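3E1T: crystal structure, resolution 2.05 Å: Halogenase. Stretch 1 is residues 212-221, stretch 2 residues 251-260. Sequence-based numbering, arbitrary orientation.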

ATOM      1  N   SER A 212      13.828   6.241   6.515  1.00 32.48           N
ATOM      2  CA  SER A 212      14.133   4.913   5.980  1.00 32.33           C
ATOM      3  C   SER A 212      15.631   4.813   5.765  1.00 32.06           C
ATOM      4  O   SER A 212      16.244   5.724   5.185  1.00 32.17           O
ATOM      5  CB  SER A 212      13.402   4.659   4.659  1.00 31.76           C
ATOM      6  OG  SER A 212      12.026   4.995   4.756  1.00 34.15           O
ATOM      7  N   ALA A 213      16.210   3.708   6.218  1.00 31.42           N
ATOM      8  CA  ALA A 213      17.651   3.553   6.231  1.00 31.40           C
ATOM      9  C   ALA A 213      18.132   2.171   5.766  1.00 31.35           C
ATOM     10  O   ALA A 213      17.831   1.148   6.384  1.00 31.59           O
ATOM     11  CB  ALA A 213      18.196   3.881   7.637  1.00 31.45           C
ATOM     12  N   ALA A 214      18.896   2.160   4.683  1.00 31.20           N
ATOM     13  CA  ALA A 214      19.514   0.951   4.159  1.00 31.85           C
ATOM     14  C   ALA A 214      20.708   0.503   5.006  1.00 32.43           C
ATOM     15  O   ALA A 214      21.471   1.334   5.513  1.00 32.58           O
ATOM     16  CB  ALA A 214      19.945   1.181   2.725  1.00 31.85           C
ATOM     17  N   PHE A 215      20.845  -0.808   5.180  1.00 32.06           N
ATOM     18  CA  PHE A 215      22.037  -1.406   5.795  1.00 32.21           C
ATOM     19  C   PHE A 215      22.411  -2.663   5.018  1.00 32.32           C
ATOM     20  O   PHE A 215      21.891  -2.875   3.917  1.00 32.21           O
ATOM     21  CB  PHE A 215      21.845  -1.664   7.291  1.00 32.24           C
ATOM     22  CG  PHE A 215      20.878  -2.772   7.620  1.00 32.04           C
ATOM     23  CD1 PHE A 215      21.335  -3.945   8.228  1.00 32.02           C
ATOM     24  CD2 PHE A 215      19.514  -2.636   7.360  1.00 31.84           C
ATOM     25  CE1 PHE A 215      20.464  -4.962   8.565  1.00 31.12           C
ATOM     26  CE2 PHE A 215      18.619  -3.659   7.693  1.00 31.01           C
ATOM     27  CZ  PHE A 215      19.095  -4.824   8.293  1.00 31.97           C
ATOM     28  N   GLN A 216      23.311  -3.495   5.548  1.00 32.45           N
ATOM     29  CA  GLN A 216      23.873  -4.560   4.708  1.00 32.37           C
ATOM     30  C   GLN A 216      22.858  -5.621   4.288  1.00 32.01           C
ATOM     31  O   GLN A 216      22.997  -6.222   3.222  1.00 32.22           O
ATOM     32  CB  GLN A 216      25.088  -5.236   5.351  1.00 32.92           C
ATOM     33  CG  GLN A 216      25.903  -6.006   4.324  1.00 34.03           C
ATOM     34  CD  GLN A 216      27.174  -6.587   4.866  1.00 37.78           C
ATOM     35  OE1 GLN A 216      28.251  -6.337   4.317  1.00 40.24           O
ATOM     36  NE2 GLN A 216      27.071  -7.384   5.939  1.00 36.29           N
ATOM     37  N   ASP A 217      21.869  -5.876   5.142  1.00 31.70           N
ATOM     38  CA  ASP A 217      20.912  -6.972   4.912  1.00 31.22           C
ATOM     39  C   ASP A 217      19.506  -6.492   4.502  1.00 30.85           C
ATOM     40  O   ASP A 217      18.564  -7.292   4.430  1.00 31.45           O
ATOM     41  CB  ASP A 217      20.837  -7.884   6.143  1.00 31.35           C
ATOM     42  CG  ASP A 217      22.022  -8.851   6.243  1.00 31.87           C
ATOM     43  OD1 ASP A 217      22.897  -8.850   5.359  1.00 31.69           O
ATOM     44  OD2 ASP A 217      22.058  -9.637   7.203  1.00 33.47           O
ATOM     45  N   GLY A 218      19.365  -5.204   4.219  1.00 29.66           N
ATOM     46  CA  GLY A 218      18.061  -4.650   3.841  1.00 28.96           C
ATOM     47  C   GLY A 218      17.913  -3.218   4.260  1.00 28.67           C
ATOM     48  O   GLY A 218      18.855  -2.437   4.138  1.00 28.32           O
ATOM     49  N   TRP A 219      16.734  -2.860   4.754  1.00 27.87           N
ATOM     50  CA  TRP A 219      16.494  -1.490   5.185  1.00 28.22           C
ATOM     51  C   TRP A 219      15.470  -1.403   6.303  1.00 28.06           C
ATOM     52  O   TRP A 219      14.669  -2.315   6.493  1.00 28.43           O
ATOM     53  CB  TRP A 219      16.106  -0.575   4.001  1.00 28.16           C
ATOM     54  CG  TRP A 219      14.808  -0.933   3.312  1.00 27.78           C
ATOM     55  CD1 TRP A 219      14.632  -1.872   2.339  1.00 28.20           C
ATOM     56  CD2 TRP A 219      13.520  -0.333   3.528  1.00 27.49           C
ATOM     57  NE1 TRP A 219      13.311  -1.905   1.942  1.00 27.26           N
ATOM     58  CE2 TRP A 219      12.608  -0.977   2.659  1.00 27.00           C
ATOM     59  CE3 TRP A 219      13.047   0.665   4.385  1.00 28.22           C
ATOM     60  CZ2 TRP A 219      11.247  -0.654   2.624  1.00 28.21           C
ATOM     61  CZ3 TRP A 219      11.694   0.997   4.345  1.00 28.56           C
ATOM     62  CH2 TRP A 219      10.808   0.337   3.468  1.00 28.01           C
ATOM     63  N   PHE A 220      15.523  -0.301   7.046  1.00 28.39           N
ATOM     64  CA  PHE A 220      14.623  -0.047   8.164  1.00 28.65           C
ATOM     65  C   PHE A 220      13.667   1.087   7.840  1.00 29.13           C
ATOM     66  O   PHE A 220      14.037   2.041   7.148  1.00 29.58           O
ATOM     67  CB  PHE A 220      15.431   0.367   9.400  1.00 29.05           C
ATOM     68  CG  PHE A 220      15.805  -0.759  10.301  1.00 28.55           C
ATOM     69  CD1 PHE A 220      14.912  -1.214  11.268  1.00 29.61           C
ATOM     70  CD2 PHE A 220      17.065  -1.338  10.218  1.00 29.41           C
ATOM     71  CE1 PHE A 220      15.258  -2.260  12.124  1.00 29.92           C
ATOM     72  CE2 PHE A 220      17.433  -2.380  11.060  1.00 30.39           C
ATOM     73  CZ  PHE A 220      16.534  -2.843  12.027  1.00 30.39           C
ATOM     74  N   TRP A 221      12.438   0.991   8.333  1.00 29.22           N
ATOM     75  CA  TRP A 221      11.606   2.181   8.489  1.00 29.88           C
ATOM     76  C   TRP A 221      11.546   2.578   9.958  1.00 30.49           C
ATOM     77  O   TRP A 221      11.731   1.737  10.848  1.00 30.77           O
ATOM     78  CB  TRP A 221      10.200   2.006   7.899  1.00 29.49           C
ATOM     79  CG  TRP A 221       9.226   1.204   8.740  1.00 29.01           C
ATOM     80  CD1 TRP A 221       8.556   1.628   9.855  1.00 29.49           C
ATOM     81  CD2 TRP A 221       8.777  -0.142   8.495  1.00 28.59           C
ATOM     82  NE1 TRP A 221       7.743   0.623  10.341  1.00 28.88           N
ATOM     83  CE2 TRP A 221       7.850  -0.468   9.516  1.00 27.97           C
ATOM     84  CE3 TRP A 221       9.085  -1.110   7.524  1.00 28.68           C
ATOM     85  CZ2 TRP A 221       7.220  -1.715   9.589  1.00 29.28           C
ATOM     86  CZ3 TRP A 221       8.447  -2.349   7.586  1.00 29.10           C
ATOM     87  CH2 TRP A 221       7.529  -2.644   8.624  1.00 29.47           C
ATOM     88  N   ALA A 251      16.271 -11.451  16.478  1.00 47.04           N
ATOM     89  CA  ALA A 251      16.561 -11.128  15.082  1.00 45.25           C
ATOM     90  C   ALA A 251      16.475  -9.632  14.812  1.00 43.69           C
ATOM     91  O   ALA A 251      17.360  -9.063  14.180  1.00 42.83           O
ATOM     92  CB  ALA A 251      15.617 -11.883  14.154  1.00 45.53           C
ATOM     93  N   LEU A 252      15.407  -8.997  15.291  1.00 42.79           N
ATOM     94  CA  LEU A 252      15.216  -7.570  15.053  1.00 41.90           C
ATOM     95  C   LEU A 252      16.240  -6.748  15.835  1.00 41.72           C
ATOM     96  O   LEU A 252      16.828  -5.818  15.290  1.00 40.87           O
ATOM     97  CB  LEU A 252      13.788  -7.134  15.382  1.00 42.01           C
ATOM     98  CG  LEU A 252      13.363  -5.682  15.130  1.00 41.83           C
ATOM     99  CD1 LEU A 252      13.442  -5.294  13.646  1.00 41.51           C
ATOM    100  CD2 LEU A 252      11.953  -5.462  15.676  1.00 41.63           C
ATOM    101  N   LEU A 253      16.455  -7.115  17.099  1.00 41.40           N
ATOM    102  CA  LEU A 253      17.414  -6.419  17.960  1.00 41.46           C
ATOM    103  C   LEU A 253      18.808  -6.433  17.343  1.00 41.37           C
ATOM    104  O   LEU A 253      19.472  -5.399  17.294  1.00 40.84           O
ATOM    105  CB  LEU A 253      17.420  -7.022  19.372  1.00 41.53           C
ATOM    106  CG  LEU A 253      16.716  -6.225  20.488  1.00 42.81           C
ATOM    107  CD1 LEU A 253      15.666  -5.220  19.988  1.00 43.37           C
ATOM    108  CD2 LEU A 253      16.109  -7.156  21.530  1.00 43.38           C
ATOM    109  N   ARG A 254      19.221  -7.600  16.848  1.00 41.30           N
ATOM    110  CA  ARG A 254      20.481  -7.729  16.127  1.00 41.88           C
ATOM    111  C   ARG A 254      20.529  -6.933  14.820  1.00 41.29           C
ATOM    112  O   ARG A 254      21.583  -6.410  14.463  1.00 41.60           O
ATOM    113  CB  ARG A 254      20.833  -9.200  15.880  1.00 42.40           C
ATOM    114  CG  ARG A 254      22.209  -9.403  15.264  1.00 45.25           C
ATOM    115  CD  ARG A 254      23.264  -8.556  15.997  1.00 48.81           C
ATOM    116  NE  ARG A 254      24.578  -8.614  15.364  1.00 51.11           N
ATOM    117  CZ  ARG A 254      25.641  -9.210  15.898  1.00 53.50           C
ATOM    118  NH1 ARG A 254      25.553  -9.813  17.084  1.00 54.05           N
ATOM    119  NH2 ARG A 254      26.799  -9.200  15.245  1.00 53.90           N
ATOM    120  N   TYR A 255      19.406  -6.843  14.109  1.00 40.61           N
ATOM    121  CA  TYR A 255      19.340  -6.013  12.907  1.00 40.13           C
ATOM    122  C   TYR A 255      19.468  -4.535  13.260  1.00 39.97           C
ATOM    123  O   TYR A 255      20.123  -3.771  12.546  1.00 39.21           O
ATOM    124  CB  TYR A 255      18.040  -6.246  12.124  1.00 39.98           C
ATOM    125  CG  TYR A 255      18.005  -7.505  11.288  1.00 40.08           C
ATOM    126  CD1 TYR A 255      19.086  -7.870  10.475  1.00 39.68           C
ATOM    127  CD2 TYR A 255      16.870  -8.321  11.281  1.00 40.38           C
ATOM    128  CE1 TYR A 255      19.043  -9.020   9.695  1.00 38.96           C
ATOM    129  CE2 TYR A 255      16.821  -9.479  10.510  1.00 39.28           C
ATOM    130  CZ  TYR A 255      17.903  -9.817   9.719  1.00 39.53           C
ATOM    131  OH  TYR A 255      17.837 -10.953   8.959  1.00 39.29           O
ATOM    132  N   ILE A 256      18.831  -4.134  14.358  1.00 40.30           N
ATOM    133  CA  ILE A 256      18.908  -2.748  14.824  1.00 41.02           C
ATOM    134  C   ILE A 256      20.363  -2.352  15.084  1.00 41.61           C
ATOM    135  O   ILE A 256      20.827  -1.331  14.582  1.00 41.69           O
ATOM    136  CB  ILE A 256      18.031  -2.511  16.069  1.00 40.91           C
ATOM    137  CG1 ILE A 256      16.550  -2.521  15.681  1.00 39.76           C
ATOM    138  CG2 ILE A 256      18.384  -1.182  16.731  1.00 41.00           C
ATOM    139  CD1 ILE A 256      15.612  -2.701  16.845  1.00 37.68           C
ATOM    140  N   ASP A 257      21.078  -3.193  15.835  1.00 42.44           N
ATOM    141  CA  ASP A 257      22.498  -2.974  16.135  1.00 43.18           C
ATOM    142  C   ASP A 257      23.354  -2.779  14.884  1.00 43.01           C
ATOM    143  O   ASP A 257      24.375  -2.095  14.928  1.00 43.38           O
ATOM    144  CB  ASP A 257      23.059  -4.132  16.964  1.00 43.52           C
ATOM    145  CG  ASP A 257      22.580  -4.116  18.409  1.00 46.03           C
ATOM    146  OD1 ASP A 257      21.817  -3.194  18.805  1.00 49.33           O
ATOM    147  OD2 ASP A 257      22.976  -5.034  19.160  1.00 48.36           O
ATOM    148  N   ARG A 258      22.929  -3.365  13.769  1.00 42.71           N
ATOM    149  CA  ARG A 258      23.722  -3.352  12.534  1.00 42.18           C
ATOM    150  C   ARG A 258      23.391  -2.183  11.608  1.00 41.58           C
ATOM    151  O   ARG A 258      23.940  -2.064  10.512  1.00 41.56           O
ATOM    152  CB  ARG A 258      23.565  -4.678  11.790  1.00 42.45           C
ATOM    153  CG  ARG A 258      24.179  -5.872  12.506  1.00 43.11           C
ATOM    154  CD  ARG A 258      23.905  -7.131  11.714  1.00 43.58           C
ATOM    155  NE  ARG A 258      24.459  -7.028  10.369  1.00 44.47           N
ATOM    156  CZ  ARG A 258      24.074  -7.761   9.326  1.00 44.96           C
ATOM    157  NH1 ARG A 258      23.106  -8.675   9.451  1.00 44.64           N
ATOM    158  NH2 ARG A 258      24.664  -7.578   8.152  1.00 43.33           N
ATOM    159  N   CYS A 259      22.496  -1.312  12.054  1.00 41.30           N
ATOM    160  CA  CYS A 259      22.144  -0.122  11.285  1.00 41.29           C
ATOM    161  C   CYS A 259      22.393   1.135  12.129  1.00 41.43           C
ATOM    162  O   CYS A 259      21.538   1.524  12.924  1.00 41.69           O
ATOM    163  CB  CYS A 259      20.683  -0.189  10.823  1.00 40.97           C
ATOM    164  SG  CYS A 259      20.169   1.226   9.820  1.00 40.49           S
ATOM    165  N   PRO A 260      23.578   1.757  11.975  1.00 41.75           N
ATOM    166  CA  PRO A 260      23.994   2.920  12.778  1.00 41.59           C
ATOM    167  C   PRO A 260      22.899   3.925  13.174  1.00 41.72           C
ATOM    168  O   PRO A 260      22.671   4.124  14.377  1.00 41.97           O
ATOM    169  CB  PRO A 260      25.061   3.567  11.902  1.00 41.63           C
ATOM    170  CG  PRO A 260      25.740   2.396  11.288  1.00 42.08           C
ATOM    171  CD  PRO A 260      24.646   1.357  11.035  1.00 41.72           C
TER
HETATM  172  O   HOH W   1      25.126  -3.012   8.106  1.00 42.84           O
HETATM  173  O   HOH W   2      19.530 -11.117   7.060  1.00 37.91           O

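A β-hairpin laid across the end of a helix shows a common division in protein packing: apolar, largely aromatic packing, with a salt bridge and bridging waters where the hairpin turns. The hairpin strands are paired by Ala-213 N to Phe-220 O (2.9 Å) and Phe-220 N to Ala-213 O (2.8 Å), and a type I turn runs from Phe-215 to Gly-218, whose backbone angles suit glycine. Strand 218-221 crosses the helix nearly at right angles (96°).

Because side chains alternate along a strand, Ala-213, Phe-215 and Phe-220 point toward the helix while Ala-214 and Trp-219 point away. Phe-220 touches four residues of the other stretch: its CZ lies 3.7 Å from both Tyr-255 CB and Ile-256 CG1, and its CE1 3.8 Å from Leu-252 CD1. Cys-259 fills the space beside both phenylalanines, its CB 4.0 Å from Phe-215 CB and 3.8 Å from Phe-220 CD2. The Phe-215 and Tyr-255 rings meet obliquely, with planes at 66°.

At the turn, charge takes over. Arg-258 NH1 donates to Asp-217 OD2 at 2.7 Å, a hydrogen bond reinforced by opposite charge. One water joins that same OD2 to Tyr-255 OH; another links Gln-216 N to Arg-258 O, satisfying backbone groups that do not meet directly.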